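Local atomic coordinates of DNA polymerase II large subunit (Pyrococcus horikoshii, PDB entry 5BKH), a protein that forms the large subunit of an archaeal DNA polymerase with exonuclease activity and carries the mini-intein described here, a module that probably excises itself by protein splicing. Residues 89-94 with 136-141; 102-107 with 124-129. All coordinates share one frame; numbering follows the deposited sequence.

Contact 1. Residues 89-94 with 136-141; sequences LELGSS and LKVAVK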
ATOM      1  N   LEU A  89      -8.672  34.362  -4.099  1.00 40.66           N
ATOM      2  CA  LEU A  89      -8.095  35.358  -4.987  1.00 54.91           C
ATOM      3  C   LEU A  89      -9.013  36.571  -5.099  1.00 55.17           C
ATOM      4  O   LEU A  89     -10.184  36.539  -4.712  1.00 61.44           O
ATOM      5  CB  LEU A  89      -7.851  34.755  -6.374  1.00 52.00           C
ATOM      6  CG  LEU A  89      -7.304  33.328  -6.428  1.00 38.60           C
ATOM      7  CD1 LEU A  89      -7.640  32.681  -7.761  1.00 29.70           C
ATOM      8  CD2 LEU A  89      -5.810  33.361  -6.225  1.00 34.01           C
ATOM      9  N   GLU A  90      -8.470  37.654  -5.648  1.00 58.32           N
ATOM     10  CA  GLU A  90      -9.288  38.837  -5.843  1.00 54.72           C
ATOM     11  C   GLU A  90     -10.260  38.597  -6.993  1.00 51.30           C
ATOM     12  O   GLU A  90     -10.127  37.642  -7.764  1.00 65.90           O
ATOM     13  CB  GLU A  90      -8.414  40.070  -6.091  1.00 47.04           C
ATOM     14  CG  GLU A  90      -7.834  40.175  -7.487  1.00 64.56           C
ATOM     15  CD  GLU A  90      -6.944  41.396  -7.664  1.00 67.52           C
ATOM     16  OE1 GLU A  90      -5.959  41.537  -6.907  1.00 57.95           O
ATOM     17  OE2 GLU A  90      -7.236  42.219  -8.559  1.00 81.72           O
ATOM     18  N   LEU A  91     -11.263  39.473  -7.084  1.00 60.03           N
ATOM     19  CA  LEU A  91     -12.374  39.363  -8.027  1.00 54.37           C
ATOM     20  C   LEU A  91     -13.310  38.208  -7.682  1.00 62.66           C
ATOM     21  O   LEU A  91     -14.100  37.771  -8.526  1.00 64.82           O
ATOM     22  CB  LEU A  91     -11.878  39.228  -9.474  1.00 57.52           C
ATOM     23  CG  LEU A  91     -11.060  40.390 -10.053  1.00 66.13           C
ATOM     24  CD1 LEU A  91     -10.921  40.245 -11.560  1.00 54.99           C
ATOM     25  CD2 LEU A  91     -11.665  41.744  -9.696  1.00 51.35           C
ATOM     26  N   GLY A  92     -13.235  37.698  -6.450  1.00 57.89           N
ATOM     27  CA  GLY A  92     -14.133  36.667  -5.976  1.00 61.98           C
ATOM     28  C   GLY A  92     -13.749  35.240  -6.308  1.00 65.58           C
ATOM     29  O   GLY A  92     -14.355  34.315  -5.756  1.00 64.52           O
ATOM     30  N   SER A  93     -12.764  35.022  -7.178  1.00 66.97           N
ATOM     31  CA  SER A  93     -12.440  33.672  -7.622  1.00 57.37           C
ATOM     32  C   SER A  93     -11.758  32.867  -6.520  1.00 56.61           C
ATOM     33  O   SER A  93     -11.009  33.401  -5.696  1.00 66.09           O
ATOM     34  CB  SER A  93     -11.541  33.718  -8.857  1.00 62.33           C
ATOM     35  OG  SER A  93     -11.574  32.486  -9.557  1.00 87.42           O
ATOM     36  N   SER A  94     -12.018  31.562  -6.524  1.00 73.70           N
ATOM     37  CA  SER A  94     -11.428  30.615  -5.591  1.00 62.64           C
ATOM     38  C   SER A  94     -10.638  29.564  -6.361  1.00 63.76           C
ATOM     39  O   SER A  94     -10.830  29.372  -7.564  1.00 67.32           O
ATOM     40  CB  SER A  94     -12.506  29.935  -4.738  1.00 63.45           C
ATOM     41  OG  SER A  94     -12.017  29.618  -3.448  1.00 88.83           O
ATOM     42  N   LEU A 136      -6.346  36.782 -16.925  1.00 54.81           N
ATOM     43  CA  LEU A 136      -6.423  37.828 -15.918  1.00 49.84           C
ATOM     44  C   LEU A 136      -5.364  37.582 -14.854  1.00 56.38           C
ATOM     45  O   LEU A 136      -5.111  36.432 -14.473  1.00 55.27           O
ATOM     46  CB  LEU A 136      -7.805  37.851 -15.265  1.00 51.64           C
ATOM     47  CG  LEU A 136      -8.877  38.791 -15.816  1.00 71.52           C
ATOM     48  CD1 LEU A 136      -9.030  38.604 -17.311  1.00 78.64           C
ATOM     49  CD2 LEU A 136     -10.198  38.515 -15.117  1.00 51.67           C
ATOM     50  N   LYS A 137      -4.749  38.662 -14.374  1.00 39.86           N
ATOM     51  CA  LYS A 137      -3.780  38.595 -13.285  1.00 45.14           C
ATOM     52  C   LYS A 137      -4.484  38.985 -11.994  1.00 38.48           C
ATOM     53  O   LYS A 137      -4.857  40.148 -11.815  1.00 55.10           O
ATOM     54  CB  LYS A 137      -2.584  39.505 -13.550  1.00 40.81           C
ATOM     55  CG  LYS A 137      -1.824  39.186 -14.831  1.00 43.89           C
ATOM     56  CD  LYS A 137      -0.348  39.487 -14.681  1.00 39.41           C
ATOM     57  CE  LYS A 137       0.279  39.852 -16.014  1.00 49.35           C
ATOM     58  NZ  LYS A 137      -0.237  39.042 -17.145  1.00 45.26           N
ATOM     59  N   VAL A 138      -4.663  38.021 -11.089  1.00 47.84           N
ATOM     60  CA  VAL A 138      -5.321  38.289  -9.819  1.00 44.59           C
ATOM     61  C   VAL A 138      -4.365  37.935  -8.692  1.00 44.88           C
ATOM     62  O   VAL A 138      -3.410  37.185  -8.872  1.00 52.15           O
ATOM     63  CB  VAL A 138      -6.650  37.524  -9.674  1.00 42.54           C
ATOM     64  CG1 VAL A 138      -7.649  38.026 -10.704  1.00 37.52           C
ATOM     65  CG2 VAL A 138      -6.422  36.022  -9.812  1.00 43.28           C
ATOM     66  N   ALA A 139      -4.623  38.498  -7.519  1.00 41.43           N
ATOM     67  CA  ALA A 139      -3.730  38.350  -6.382  1.00 39.52           C
ATOM     68  C   ALA A 139      -4.309  37.378  -5.368  1.00 47.24           C
ATOM     69  O   ALA A 139      -5.524  37.332  -5.159  1.00 46.41           O
ATOM     70  CB  ALA A 139      -3.474  39.701  -5.710  1.00 38.18           C
ATOM     71  N   VAL A 140      -3.429  36.614  -4.726  1.00 38.02           N
ATOM     72  CA  VAL A 140      -3.838  35.710  -3.657  1.00 42.08           C
ATOM     73  C   VAL A 140      -4.103  36.538  -2.406  1.00 44.17           C
ATOM     74  O   VAL A 140      -3.174  37.078  -1.801  1.00 50.25           O
ATOM     75  CB  VAL A 140      -2.781  34.637  -3.388  1.00 42.50           C
ATOM     76  CG1 VAL A 140      -3.264  33.710  -2.285  1.00 30.59           C
ATOM     77  CG2 VAL A 140      -2.486  33.864  -4.653  1.00 33.43           C
ATOM     78  N   LYS A 141      -5.371  36.625  -2.006  1.00 46.65           N
ATOM     79  CA  LYS A 141      -5.723  37.335  -0.783  1.00 45.81           C
ATOM     80  C   LYS A 141      -5.622  36.451   0.450  1.00 60.31           C
ATOM     81  O   LYS A 141      -5.177  36.914   1.506  1.00 62.86           O
ATOM     82  CB  LYS A 141      -7.142  37.902  -0.874  1.00 37.97           C
ATOM     83  CG  LYS A 141      -7.490  38.548  -2.195  1.00 61.94           C
ATOM     84  CD  LYS A 141      -9.001  38.688  -2.345  1.00 75.59           C
ATOM     85  CE  LYS A 141      -9.585  39.654  -1.318  1.00 66.86           C
ATOM     86  NZ  LYS A 141     -11.073  39.579  -1.282  1.00 84.15           N
TER

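Contact 2. Residues 102-107 with 124-129; sequences PVLVYE and IIIIID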
ATOM      1  N   PRO A 102       0.895  22.168  -9.619  1.00 49.84           N
ATOM      2  CA  PRO A 102       1.522  23.418 -10.074  1.00 43.19           C
ATOM      3  C   PRO A 102       0.482  24.492 -10.374  1.00 42.23           C
ATOM      4  O   PRO A 102      -0.528  24.239 -11.035  1.00 49.94           O
ATOM      5  CB  PRO A 102       2.273  22.993 -11.342  1.00 35.64           C
ATOM      6  CG  PRO A 102       1.471  21.841 -11.869  1.00 35.98           C
ATOM      7  CD  PRO A 102       0.896  21.130 -10.666  1.00 41.05           C
ATOM      8  N   VAL A 103       0.745  25.702  -9.887  1.00 42.84           N
ATOM      9  CA  VAL A 103      -0.107  26.866 -10.076  1.00 44.07           C
ATOM     10  C   VAL A 103       0.617  27.839 -10.994  1.00 33.15           C
ATOM     11  O   VAL A 103       1.813  28.105 -10.810  1.00 47.84           O
ATOM     12  CB  VAL A 103      -0.445  27.531  -8.731  1.00 43.71           C
ATOM     13  CG1 VAL A 103      -1.434  28.647  -8.929  1.00 49.38           C
ATOM     14  CG2 VAL A 103      -0.992  26.502  -7.750  1.00 48.26           C
ATOM     15  N   LEU A 104      -0.095  28.350 -11.991  1.00 43.55           N
ATOM     16  CA  LEU A 104       0.475  29.347 -12.888  1.00 46.28           C
ATOM     17  C   LEU A 104       0.577  30.685 -12.173  1.00 53.09           C
ATOM     18  O   LEU A 104      -0.439  31.272 -11.787  1.00 49.65           O
ATOM     19  CB  LEU A 104      -0.369  29.487 -14.148  1.00 39.60           C
ATOM     20  CG  LEU A 104       0.370  29.180 -15.447  1.00 56.18           C
ATOM     21  CD1 LEU A 104      -0.254  29.998 -16.549  1.00 54.00           C
ATOM     22  CD2 LEU A 104       1.874  29.448 -15.347  1.00 43.50           C
ATOM     23  N   VAL A 105       1.801  31.176 -12.019  1.00 45.30           N
ATOM     24  CA  VAL A 105       2.093  32.384 -11.266  1.00 44.39           C
ATOM     25  C   VAL A 105       2.783  33.368 -12.198  1.00 52.93           C
ATOM     26  O   VAL A 105       3.529  32.965 -13.096  1.00 53.78           O
ATOM     27  CB  VAL A 105       2.965  32.057 -10.033  1.00 38.49           C
ATOM     28  CG1 VAL A 105       3.826  33.240  -9.621  1.00 48.92           C
ATOM     29  CG2 VAL A 105       2.083  31.614  -8.882  1.00 32.74           C
ATOM     30  N   TYR A 106       2.496  34.653 -12.019  1.00 44.31           N
ATOM     31  CA  TYR A 106       3.207  35.717 -12.716  1.00 49.45           C
ATOM     32  C   TYR A 106       4.185  36.357 -11.742  1.00 40.91           C
ATOM     33  O   TYR A 106       3.773  36.945 -10.738  1.00 56.67           O
ATOM     34  CB  TYR A 106       2.237  36.760 -13.268  1.00 40.20           C
ATOM     35  CG  TYR A 106       2.865  37.746 -14.225  1.00 60.13           C
ATOM     36  CD1 TYR A 106       3.057  37.418 -15.561  1.00 46.00           C
ATOM     37  CD2 TYR A 106       3.261  39.013 -13.794  1.00 58.71           C
ATOM     38  CE1 TYR A 106       3.628  38.316 -16.444  1.00 58.80           C
ATOM     39  CE2 TYR A 106       3.832  39.919 -14.670  1.00 39.75           C
ATOM     40  CZ  TYR A 106       4.011  39.566 -15.993  1.00 61.42           C
ATOM     41  OH  TYR A 106       4.575  40.459 -16.871  1.00 46.47           O
ATOM     42  N   GLU A 107       5.475  36.232 -12.028  1.00 46.50           N
ATOM     43  CA  GLU A 107       6.479  36.873 -11.196  1.00 44.58           C
ATOM     44  C   GLU A 107       7.658  37.268 -12.070  1.00 54.54           C
ATOM     45  O   GLU A 107       8.029  36.534 -12.991  1.00 55.94           O
ATOM     46  CB  GLU A 107       6.921  35.964 -10.040  1.00 50.28           C
ATOM     47  CG  GLU A 107       7.607  34.671 -10.449  1.00 62.21           C
ATOM     48  CD  GLU A 107       7.988  33.820  -9.248  1.00 81.10           C
ATOM     49  OE1 GLU A 107       7.398  34.023  -8.164  1.00 77.48           O
ATOM     50  OE2 GLU A 107       8.875  32.949  -9.388  1.00 75.08           O
ATOM     51  N   ILE A 124       0.705  36.593  -7.695  1.00 37.98           N
ATOM     52  CA  ILE A 124      -0.210  36.775  -8.816  1.00 32.35           C
ATOM     53  C   ILE A 124      -0.475  35.416  -9.453  1.00 53.72           C
ATOM     54  O   ILE A 124       0.451  34.764  -9.949  1.00 42.85           O
ATOM     55  CB  ILE A 124       0.359  37.756  -9.855  1.00 46.14           C
ATOM     56  CG1 ILE A 124       0.578  39.143  -9.241  1.00 34.45           C
ATOM     57  CG2 ILE A 124      -0.560  37.830 -11.066  1.00 40.92           C
ATOM     58  CD1 ILE A 124      -0.694  39.825  -8.832  1.00 48.81           C
ATOM     59  N   ILE A 125      -1.740  35.001  -9.444  1.00 42.80           N
ATOM     60  CA  ILE A 125      -2.225  33.828 -10.162  1.00 45.27           C
ATOM     61  C   ILE A 125      -2.827  34.281 -11.484  1.00 54.57           C
ATOM     62  O   ILE A 125      -3.480  35.335 -11.565  1.00 59.65           O
ATOM     63  CB  ILE A 125      -3.270  33.054  -9.331  1.00 49.70           C
ATOM     64  CG1 ILE A 125      -2.708  32.657  -7.968  1.00 33.66           C
ATOM     65  CG2 ILE A 125      -3.771  31.830 -10.081  1.00 51.65           C
ATOM     66  CD1 ILE A 125      -1.361  32.045  -8.031  1.00 43.39           C
ATOM     67  N   ILE A 126      -2.609  33.484 -12.525  1.00 34.56           N
ATOM     68  CA  ILE A 126      -3.281  33.670 -13.802  1.00 36.93           C
ATOM     69  C   ILE A 126      -4.588  32.890 -13.768  1.00 43.97           C
ATOM     70  O   ILE A 126      -4.593  31.681 -13.515  1.00 53.30           O
ATOM     71  CB  ILE A 126      -2.399  33.210 -14.972  1.00 37.30           C
ATOM     72  CG1 ILE A 126      -1.015  33.854 -14.888  1.00 40.68           C
ATOM     73  CG2 ILE A 126      -3.079  33.516 -16.303  1.00 38.03           C
ATOM     74  CD1 ILE A 126      -1.054  35.374 -14.760  1.00 46.41           C
ATOM     75  N   ILE A 127      -5.702  33.582 -14.004  1.00 52.01           N
ATOM     76  CA  ILE A 127      -6.978  32.904 -14.210  1.00 50.38           C
ATOM     77  C   ILE A 127      -7.504  33.290 -15.582  1.00 51.22           C
ATOM     78  O   ILE A 127      -6.878  34.077 -16.295  1.00 47.44           O
ATOM     79  CB  ILE A 127      -8.005  33.229 -13.110  1.00 36.08           C
ATOM     80  CG1 ILE A 127      -8.548  34.651 -13.280  1.00 50.77           C
ATOM     81  CG2 ILE A 127      -7.432  32.956 -11.725  1.00 41.77           C
ATOM     82  CD1 ILE A 127      -9.431  35.100 -12.139  1.00 54.24           C
ATOM     83  N   ILE A 128      -8.641  32.730 -15.980  1.00 48.51           N
ATOM     84  CA  ILE A 128      -9.200  33.012 -17.293  1.00 48.30           C
ATOM     85  C   ILE A 128     -10.668  33.374 -17.126  1.00 58.82           C
ATOM     86  O   ILE A 128     -11.475  32.537 -16.703  1.00 49.63           O
ATOM     87  CB  ILE A 128      -9.017  31.833 -18.257  1.00 57.16           C
ATOM     88  CG1 ILE A 128      -7.520  31.631 -18.504  1.00 50.46           C
ATOM     89  CG2 ILE A 128      -9.732  32.110 -19.560  1.00 51.79           C
ATOM     90  CD1 ILE A 128      -7.173  30.374 -19.222  1.00 66.76           C
ATOM     91  N   ASP A 129     -11.000  34.628 -17.444  1.00 62.93           N
ATOM     92  CA  ASP A 129     -12.354  35.145 -17.282  1.00 59.24           C
ATOM     93  C   ASP A 129     -13.354  34.308 -18.070  1.00 53.22           C
ATOM     94  O   ASP A 129     -13.151  34.022 -19.253  1.00 55.35           O
ATOM     95  CB  ASP A 129     -12.409  36.600 -17.748  1.00 72.63           C
ATOM     96  CG  ASP A 129     -13.738  37.257 -17.448  1.00 66.38           C
ATOM     97  OD1 ASP A 129     -13.915  37.758 -16.318  1.00 63.17           O
ATOM     98  OD2 ASP A 129     -14.612  37.258 -18.338  1.00 70.24           O
TER

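Contact 1. Residues 89-94 with 136-141
Leu-89 faces Val-140 as an antiparallel non-hydrogen-bonded pair, CA to CA 4.5 Å, where the end of strand 84-89, leading into a hairpin turn, meets strand 135-146 of the intein splicing domain. The turn closes on itself through Leu-89 N and Ser-93 O. Across the contact, Glu-90 N donates to Ala-139 O at 3.0 Å. The bond is bent, 142° at the hydrogen, but lies in the carbonyl plane. Leu-89 CA also approaches this oxygen.

Leu-89 works with its CD2 branch and its CB on the buried side. CD2 meets Val-140 CG2 at 3.7 Å, and CB meets Val-138 CG2 with the two side chains roughly perpendicular. Glu-90 has CG wedged between its backbone N and carbonyl carbon (chi1 77°). This carries the extended chain slantwise over strand 135-146, with CG 3.6 Å from Val-138 CB. Its OE1 then accepts a weak bond from Ala-139 N at 3.4 Å. Lys-141 lies beside the turn, its CD 3.4 Å from Leu-89 O. Beyond the contact, Ser-93 OG bonds Glu-168 of the second subunit. At the exposed end, Leu-91 CD1 touches both Leu-136 CD2 and Val-138 CG1, each at 4.0 Å.

Contact 2. Residues 102-107 with 124-129
Leu-104 and Ile-126 are joined by a backbone bond between two antiparallel strands of a sheet in the intein splicing domain. The axes of the two short strands run 119° apart, far from straight antiparallel, and the bonded length is short. Ile-126 N donates to Leu-104 O at 3.2 Å, nearly straight at 167°. Tyr-106 N donates to Ile-124 O at 2.9 Å. Both donors sit tilted out of the carbonyl planes. Each oxygen has a second, weaker partner: Ile-125 CA-H for Leu-104 O, and Val-105 CA-H for Ile-124 O.

The alternate residues bond outward through the backbone, Val-103 with Lys-114 and Val-105 with Val-112 on one strand, Ile-125 with Val-138 on another.

On the face of Val-105 and Ile-125, Ile-125 CD1 reaches Val-103 CG1 at 3.5 Å and Val-105 CG2 at 3.6 Å. On the other face, Tyr-106 CB packs on Ile-124 CG2 at 3.7 Å and on Ile-126 CD1. The Tyr-106 ring leads away and meets Phe-111 edge-to-face and Lys-137 by cation-pi. Leu-104 packs on Phe-60 and Ile-126 on Ile-170, both of the second subunit. Between these two segments the polar bonds are all backbone ones. The pairing should therefore depend little on side-chain charge.

Both contacts belong to one antiparallel sheet and adjoin, because strands 124-128 and 135-146 are neighbours. Val-138 O lies 2.8 Å from Ile-125 N, and Leu-136 N lies 2.8 Å from Ile-127 O. Both are probable hydrogen bonds. The segments of contact 2 both fall between those of contact 1 along the chain. Contact 2 is buried and joins two strands through backbone bonds and aliphatic groups. Contact 1 is partly buried: a turn meets a strand, and charged chains cover its outer side. The hydrophobic layers merge where Val-140 CG2 packs on Ile-125 CG1. Both contacts also touch the second subunit, one through a serine hydroxyl, the other through apolar packing and backbone bonds from Ile-128.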